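Phosphoribosylaminoimidazole-succinocarboxamide synthase from Pyrococcus horikoshii catalyses the ATP-dependent joining of L-aspartate to the carboxylate of 5-amino-1-(5-phosphoribosyl)imidazole-4-carboxylate, a step of de novo purine biosynthesis. One contact in two of its structures: PDB 4O7Z (chain A, 2.30 Å), residues I169-F174 and C197-A202, and PDB 4O83 (chain B, 2.05 Å), residues I169-F174 and C197-A202. One frame, after least-squares fit of the local backbone (RMSD 0.13 Å); residues are numbered along the deposited sequences.

Structure 1 (4O7Z). With 5GP (guanosine-5'-monophosphate), chain C.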
loop_
_atom_site.group_PDB
_atom_site.type_symbol
_atom_site.label_atom_id
_atom_site.label_comp_id
_atom_site.label_asym_id
_atom_site.label_seq_id
_atom_site.Cartn_x
_atom_site.Cartn_y
_atom_site.Cartn_z
ATOM N N ILE A 169 -15.458 5.464 -24.987
ATOM C CA ILE A 169 -14.208 5.575 -24.228
ATOM C C ILE A 169 -14.307 4.825 -22.894
ATOM O O ILE A 169 -15.184 5.102 -22.084
ATOM C CB ILE A 169 -13.858 7.049 -23.972
ATOM C CG1 ILE A 169 -13.763 7.795 -25.315
ATOM C CG2 ILE A 169 -12.586 7.165 -23.121
ATOM C CD1 ILE A 169 -13.934 9.302 -25.234
ATOM N N ILE A 170 -13.407 3.867 -22.692
ATOM C CA ILE A 170 -13.254 3.164 -21.423
ATOM C C ILE A 170 -12.362 3.962 -20.471
ATOM O O ILE A 170 -11.243 4.380 -20.825
ATOM C CB ILE A 170 -12.674 1.736 -21.617
ATOM C CG1 ILE A 170 -13.574 0.908 -22.558
ATOM C CG2 ILE A 170 -12.551 1.020 -20.272
ATOM C CD1 ILE A 170 -12.893 -0.320 -23.134
ATOM N N LEU A 171 -12.867 4.181 -19.260
ATOM C CA LEU A 171 -12.070 4.820 -18.233
ATOM C C LEU A 171 -11.340 3.709 -17.484
ATOM O O LEU A 171 -11.912 2.996 -16.652
ATOM C CB LEU A 171 -12.935 5.692 -17.313
ATOM C CG LEU A 171 -12.243 6.424 -16.143
ATOM C CD1 LEU A 171 -11.183 7.407 -16.610
ATOM C CD2 LEU A 171 -13.300 7.124 -15.298
ATOM N N VAL A 172 -10.064 3.561 -17.819
ATOM C CA VAL A 172 -9.227 2.485 -17.312
ATOM C C VAL A 172 -8.842 2.741 -15.838
ATOM O O VAL A 172 -9.101 1.893 -14.962
ATOM C CB VAL A 172 -7.989 2.356 -18.220
ATOM C CG1 VAL A 172 -6.914 1.466 -17.597
ATOM C CG2 VAL A 172 -8.412 1.866 -19.609
ATOM N N ASP A 173 -8.234 3.909 -15.587
ATOM C CA ASP A 173 -7.898 4.380 -14.246
ATOM C C ASP A 173 -7.653 5.889 -14.312
ATOM O O ASP A 173 -7.643 6.475 -15.399
ATOM C CB ASP A 173 -6.659 3.645 -13.677
ATOM C CG ASP A 173 -5.418 3.793 -14.567
ATOM O OD1 ASP A 173 -5.210 4.887 -15.125
ATOM O OD2 ASP A 173 -4.652 2.811 -14.728
ATOM N N PHE A 174 -7.430 6.515 -13.167
ATOM C CA PHE A 174 -7.132 7.944 -13.159
ATOM C C PHE A 174 -6.634 8.398 -11.788
ATOM O O PHE A 174 -6.835 7.718 -10.781
ATOM C CB PHE A 174 -8.366 8.758 -13.592
ATOM C CG PHE A 174 -9.565 8.596 -12.684
ATOM C CD1 PHE A 174 -9.804 9.505 -11.661
ATOM C CD2 PHE A 174 -10.448 7.547 -12.856
ATOM C CE1 PHE A 174 -10.901 9.374 -10.816
ATOM C CE2 PHE A 174 -11.557 7.400 -12.015
ATOM C CZ PHE A 174 -11.787 8.319 -10.993
ATOM N N CYS A 197 -5.364 10.502 -16.560
ATOM C CA CYS A 197 -6.298 9.394 -16.720
ATOM C C CYS A 197 -5.783 8.435 -17.779
ATOM O O CYS A 197 -5.050 8.842 -18.688
ATOM C CB CYS A 197 -7.657 9.901 -17.221
ATOM S SG CYS A 197 -8.500 11.145 -16.222
ATOM N N ARG A 198 -6.173 7.168 -17.676
ATOM C CA ARG A 198 -6.077 6.281 -18.829
ATOM C C ARG A 198 -7.431 6.214 -19.536
ATOM O O ARG A 198 -8.460 5.909 -18.915
ATOM C CB ARG A 198 -5.519 4.893 -18.466
ATOM C CG ARG A 198 -4.008 4.903 -18.293
ATOM C CD ARG A 198 -3.400 3.536 -18.049
ATOM N NE ARG A 198 -1.945 3.689 -17.903
ATOM C CZ ARG A 198 -1.278 3.657 -16.750
ATOM N NH1 ARG A 198 -1.897 3.412 -15.597
ATOM N NH2 ARG A 198 0.027 3.843 -16.752
ATOM N N PHE A 199 -7.409 6.547 -20.828
ATOM C CA PHE A 199 -8.575 6.514 -21.709
ATOM C C PHE A 199 -8.310 5.568 -22.871
ATOM O O PHE A 199 -7.346 5.759 -23.621
ATOM C CB PHE A 199 -8.832 7.900 -22.305
ATOM C CG PHE A 199 -9.194 8.957 -21.299
ATOM C CD1 PHE A 199 -10.081 8.691 -20.254
ATOM C CD2 PHE A 199 -8.694 10.250 -21.439
ATOM C CE1 PHE A 199 -10.435 9.694 -19.358
ATOM C CE2 PHE A 199 -9.048 11.250 -20.547
ATOM C CZ PHE A 199 -9.919 10.976 -19.505
ATOM N N TRP A 200 -9.149 4.548 -23.017
ATOM C CA TRP A 200 -9.038 3.613 -24.146
ATOM C C TRP A 200 -10.253 3.656 -24.995
ATOM O O TRP A 200 -11.382 3.640 -24.479
ATOM C CB TRP A 200 -8.892 2.169 -23.687
ATOM C CG TRP A 200 -7.571 1.826 -23.073
ATOM C CD1 TRP A 200 -6.448 2.636 -22.940
ATOM C CD2 TRP A 200 -7.180 0.534 -22.517
ATOM N NE1 TRP A 200 -5.425 1.957 -22.325
ATOM C CE2 TRP A 200 -5.800 0.688 -22.048
ATOM C CE3 TRP A 200 -7.820 -0.691 -22.348
ATOM C CZ2 TRP A 200 -5.111 -0.348 -21.440
ATOM C CZ3 TRP A 200 -7.107 -1.735 -21.746
ATOM C CH2 TRP A 200 -5.788 -1.562 -21.295
ATOM N N ASP A 201 -10.042 3.672 -26.309
ATOM C CA ASP A 201 -11.145 3.503 -27.250
ATOM C C ASP A 201 -11.895 2.194 -26.946
ATOM O O ASP A 201 -11.270 1.134 -26.816
ATOM C CB ASP A 201 -10.648 3.498 -28.692
ATOM C CG ASP A 201 -11.756 3.180 -29.667
ATOM O OD1 ASP A 201 -12.583 4.076 -29.928
ATOM O OD2 ASP A 201 -11.822 2.022 -30.127
ATOM N N ALA A 202 -13.219 2.283 -26.817
ATOM C CA ALA A 202 -14.056 1.109 -26.497
ATOM C C ALA A 202 -13.921 -0.037 -27.508
ATOM O O ALA A 202 -13.967 -1.211 -27.127
ATOM C CB ALA A 202 -15.529 1.504 -26.324
HETATM P P 5GP C . 0.073 4.076 -12.375
HETATM O O1P 5GP C . 0.095 3.756 -10.901
HETATM O O2P 5GP C . -0.417 2.945 -13.247
HETATM O O3P 5GP C . 1.327 4.725 -12.892
HETATM O "O5'" 5GP C . -1.012 5.245 -12.552
HETATM C "C5'" 5GP C . -2.425 5.039 -12.417
HETATM C "C4'" 5GP C . -3.228 6.193 -13.022
HETATM O "O4'" 5GP C . -3.046 7.413 -12.298
HETATM C "C3'" 5GP C . -2.824 6.502 -14.461
HETATM O "O3'" 5GP C . -3.984 6.934 -15.168
HETATM C "C2'" 5GP C . -1.884 7.675 -14.367
HETATM O "O2'" 5GP C . -1.988 8.453 -15.567
HETATM C "C1'" 5GP C . -2.367 8.389 -13.101
HETATM N N9 5GP C . -1.194 8.907 -12.354
HETATM C C8 5GP C . -0.628 8.375 -11.241
HETATM N N7 5GP C . 0.442 9.107 -10.841
HETATM C C5 5GP C . 0.566 10.134 -11.704
HETATM C C6 5GP C . 1.483 11.290 -11.866
HETATM O O6 5GP C . 2.418 11.465 -11.056
HETATM N N1 5GP C . 1.280 12.126 -12.897
HETATM C C2 5GP C . 0.271 11.957 -13.787
HETATM N N2 5GP C . 0.129 12.855 -14.802
HETATM N N3 5GP C . -0.610 10.912 -13.704
HETATM C C4 5GP C . -0.509 10.003 -12.701
#

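Structure 2 (4O83). With PO4 (phosphate ion), chain D.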
loop_
_atom_site.group_PDB
_atom_site.type_symbol
_atom_site.label_atom_id
_atom_site.label_comp_id
_atom_site.label_asym_id
_atom_site.label_seq_id
_atom_site.Cartn_x
_atom_site.Cartn_y
_atom_site.Cartn_z
ATOM N N ILE B 169 -15.553 5.525 -24.876
ATOM C CA ILE B 169 -14.268 5.638 -24.173
ATOM C C ILE B 169 -14.287 4.887 -22.828
ATOM O O ILE B 169 -15.157 5.125 -22.002
ATOM C CB ILE B 169 -13.881 7.120 -23.942
ATOM C CG1 ILE B 169 -13.747 7.865 -25.279
ATOM C CG2 ILE B 169 -12.566 7.233 -23.170
ATOM C CD1 ILE B 169 -13.974 9.363 -25.175
ATOM N N ILE B 170 -13.333 3.971 -22.628
ATOM C CA ILE B 170 -13.187 3.247 -21.381
ATOM C C ILE B 170 -12.340 4.061 -20.415
ATOM O O ILE B 170 -11.181 4.414 -20.727
ATOM C CB ILE B 170 -12.455 1.898 -21.591
ATOM C CG1 ILE B 170 -13.185 1.038 -22.606
ATOM C CG2 ILE B 170 -12.268 1.135 -20.268
ATOM C CD1 ILE B 170 -12.261 0.025 -23.268
ATOM N N LEU B 171 -12.891 4.356 -19.240
ATOM C CA LEU B 171 -12.067 4.949 -18.190
ATOM C C LEU B 171 -11.302 3.816 -17.504
ATOM O O LEU B 171 -11.854 3.084 -16.667
ATOM C CB LEU B 171 -12.926 5.719 -17.187
ATOM C CG LEU B 171 -12.166 6.401 -16.039
ATOM C CD1 LEU B 171 -11.212 7.462 -16.567
ATOM C CD2 LEU B 171 -13.174 7.022 -15.084
ATOM N N VAL B 172 -10.039 3.649 -17.877
ATOM C CA VAL B 172 -9.263 2.494 -17.395
ATOM C C VAL B 172 -8.854 2.737 -15.954
ATOM O O VAL B 172 -9.096 1.894 -15.082
ATOM C CB VAL B 172 -8.027 2.204 -18.295
ATOM C CG1 VAL B 172 -7.046 1.231 -17.619
ATOM C CG2 VAL B 172 -8.495 1.672 -19.654
ATOM N N ASP B 173 -8.226 3.885 -15.715
ATOM C CA ASP B 173 -7.890 4.335 -14.364
ATOM C C ASP B 173 -7.661 5.848 -14.439
ATOM O O ASP B 173 -7.657 6.432 -15.555
ATOM C CB ASP B 173 -6.665 3.576 -13.792
ATOM C CG ASP B 173 -5.437 3.652 -14.700
ATOM O OD1 ASP B 173 -5.011 4.765 -15.039
ATOM O OD2 ASP B 173 -4.887 2.596 -15.074
ATOM N N PHE B 174 -7.489 6.479 -13.280
ATOM C CA PHE B 174 -7.241 7.919 -13.191
ATOM C C PHE B 174 -6.737 8.329 -11.793
ATOM O O PHE B 174 -6.895 7.576 -10.805
ATOM C CB PHE B 174 -8.457 8.758 -13.693
ATOM C CG PHE B 174 -9.657 8.748 -12.778
ATOM C CD1 PHE B 174 -10.058 9.914 -12.122
ATOM C CD2 PHE B 174 -10.399 7.589 -12.577
ATOM C CE1 PHE B 174 -11.173 9.916 -11.272
ATOM C CE2 PHE B 174 -11.492 7.587 -11.714
ATOM C CZ PHE B 174 -11.883 8.745 -11.062
ATOM N N CYS B 197 -5.437 10.536 -16.567
ATOM C CA CYS B 197 -6.365 9.407 -16.750
ATOM C C CYS B 197 -5.823 8.463 -17.809
ATOM O O CYS B 197 -5.101 8.890 -18.710
ATOM C CB CYS B 197 -7.731 9.891 -17.252
ATOM S SG CYS B 197 -8.619 11.155 -16.331
ATOM N N ARG B 198 -6.199 7.190 -17.735
ATOM C CA ARG B 198 -6.037 6.303 -18.870
ATOM C C ARG B 198 -7.390 6.132 -19.524
ATOM O O ARG B 198 -8.338 5.613 -18.904
ATOM C CB ARG B 198 -5.436 4.932 -18.491
ATOM C CG ARG B 198 -3.924 4.935 -18.353
ATOM C CD ARG B 198 -3.346 3.523 -18.252
ATOM N NE ARG B 198 -1.932 3.557 -17.881
ATOM C CZ ARG B 198 -1.450 3.280 -16.667
ATOM N NH1 ARG B 198 -2.245 2.903 -15.671
ATOM N NH2 ARG B 198 -0.138 3.354 -16.458
ATOM N N PHE B 199 -7.463 6.578 -20.783
ATOM C CA PHE B 199 -8.639 6.420 -21.627
ATOM C C PHE B 199 -8.285 5.471 -22.755
ATOM O O PHE B 199 -7.233 5.637 -23.405
ATOM C CB PHE B 199 -9.024 7.745 -22.284
ATOM C CG PHE B 199 -9.329 8.863 -21.332
ATOM C CD1 PHE B 199 -10.196 8.685 -20.247
ATOM C CD2 PHE B 199 -8.792 10.132 -21.558
ATOM C CE1 PHE B 199 -10.496 9.749 -19.412
ATOM C CE2 PHE B 199 -9.092 11.193 -20.724
ATOM C CZ PHE B 199 -9.948 11.001 -19.649
ATOM N N TRP B 200 -9.147 4.487 -22.997
ATOM C CA TRP B 200 -9.026 3.620 -24.167
ATOM C C TRP B 200 -10.254 3.715 -25.000
ATOM O O TRP B 200 -11.375 3.828 -24.472
ATOM C CB TRP B 200 -8.856 2.127 -23.818
ATOM C CG TRP B 200 -7.593 1.760 -23.067
ATOM C CD1 TRP B 200 -6.503 2.571 -22.773
ATOM C CD2 TRP B 200 -7.247 0.449 -22.525
ATOM N NE1 TRP B 200 -5.555 1.875 -22.075
ATOM C CE2 TRP B 200 -5.941 0.596 -21.900
ATOM C CE3 TRP B 200 -7.877 -0.785 -22.489
ATOM C CZ2 TRP B 200 -5.299 -0.469 -21.269
ATOM C CZ3 TRP B 200 -7.228 -1.850 -21.851
ATOM C CH2 TRP B 200 -5.965 -1.690 -21.256
ATOM N N ASP B 201 -10.064 3.604 -26.310
ATOM C CA ASP B 201 -11.189 3.493 -27.203
ATOM C C ASP B 201 -11.910 2.170 -26.924
ATOM O O ASP B 201 -11.275 1.131 -26.752
ATOM C CB ASP B 201 -10.737 3.533 -28.660
ATOM C CG ASP B 201 -11.896 3.390 -29.600
ATOM O OD1 ASP B 201 -12.751 4.301 -29.606
ATOM O OD2 ASP B 201 -11.986 2.345 -30.266
ATOM N N ALA B 202 -13.239 2.217 -26.863
ATOM C CA ALA B 202 -14.024 1.042 -26.502
ATOM C C ALA B 202 -13.853 -0.124 -27.480
ATOM O O ALA B 202 -13.785 -1.282 -27.056
ATOM C CB ALA B 202 -15.508 1.400 -26.335
HETATM P P PO4 D . 0.378 3.123 -13.148
HETATM O O1 PO4 D . 0.427 4.225 -14.181
HETATM O O2 PO4 D . 0.199 3.750 -11.778
HETATM O O3 PO4 D . -0.761 2.182 -13.408
HETATM O O4 PO4 D . 1.671 2.357 -13.233
#

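Structure 1 (4O7Z)
Val172 lays CG2 over one face of the Trp200 indole, 3.4 Å from CD2, where strands 169-180 and 197-201 pair antiparallel in a buried part of the larger antiparallel sheet; with CG1 anti to the backbone N (chi1 168°), CG2 stands anti to the carbonyl carbon. A beta bulge at Val172 and Asp173 lies opposite Arg198: Val172 N bonds Arg198 O, and Arg198 N bonds Asp173 O. On the face of Asp173 and Arg198, the extended arginine meets the carboxylate with their planes 72° apart. Arg198 NH1 and Asp173 OD2 form a salt bridge (3.0 Å), in the guanidinium plane and on the carboxylate's syn side. Arg198 NH1 also bonds GMP O2P (2.8 Å), while ribose O3' makes a doubtfully short bond to Asp173 OD1; Asp211 holds Arg198 NE. On the other face Leu171 CD1 packs on Phe199 CE1 (3.7 Å), and Cys197 SG touches Phe174 CB.

Structure 2 (4O83)
Over one face of the Trp200 indole sits CG2 of Val172, 3.4 Å from CD2; with CG1 anti to the backbone N (chi1 166°), CG2 stands anti to the carbonyl carbon. Val172 and Asp173 form a beta bulge opposite Arg198, with Val172 N bonded to Arg198 O and Arg198 N to Asp173 O. On the face of Asp173 and Arg198, the extended arginine meets the carboxylate with the two planes 80° apart. A salt bridge joins Arg198 NH1 to Asp173 OD2 (2.7 Å), in the guanidinium plane and on the syn side of the carboxylate. A second bond from Arg198 NH1 reaches O3 of a phosphate ion (2.8 Å), and Asp211 holds Arg198 NE. On the other face, Leu171 CD1 packs against Phe199 CE1 (3.7 Å) and Cys197 SG against Phe174 CB.

What differs
The salt bridge between Asp173(A) OD2 and Arg198(A) NH1 is kept in chain B, as are the backbone bonds at the bulge, Val172(A) N to Arg198(A) O and Arg198(A) N to Asp173(A) O. What changes is the group beyond them. In structure 1 GMP touches Asp173(A), Phe174(A), Cys197(A) and Arg198(A): its phosphate O2P takes a bond from Arg198(A) NH1, and its ribose O3' lies against Asp173(A) OD1 in a very short, doubtful bond. In structure 2 a phosphate ion lies at this place and touches Arg198(B), with a bond from Arg198(B) NH1 to its O3. The residues round the group do not answer by moving: Asp173(A), Phe174(A), Cys197(A), Arg198(A) and their counterparts keep their place, as do Val172(A) and Trp200(A) with theirs. An anionic partner for the guanidinium is thus present in both, whereas the ribose contact with Asp173(A) and the nucleotide's contacts with Phe174(A) and Cys197(A) have no counterpart in structure 2.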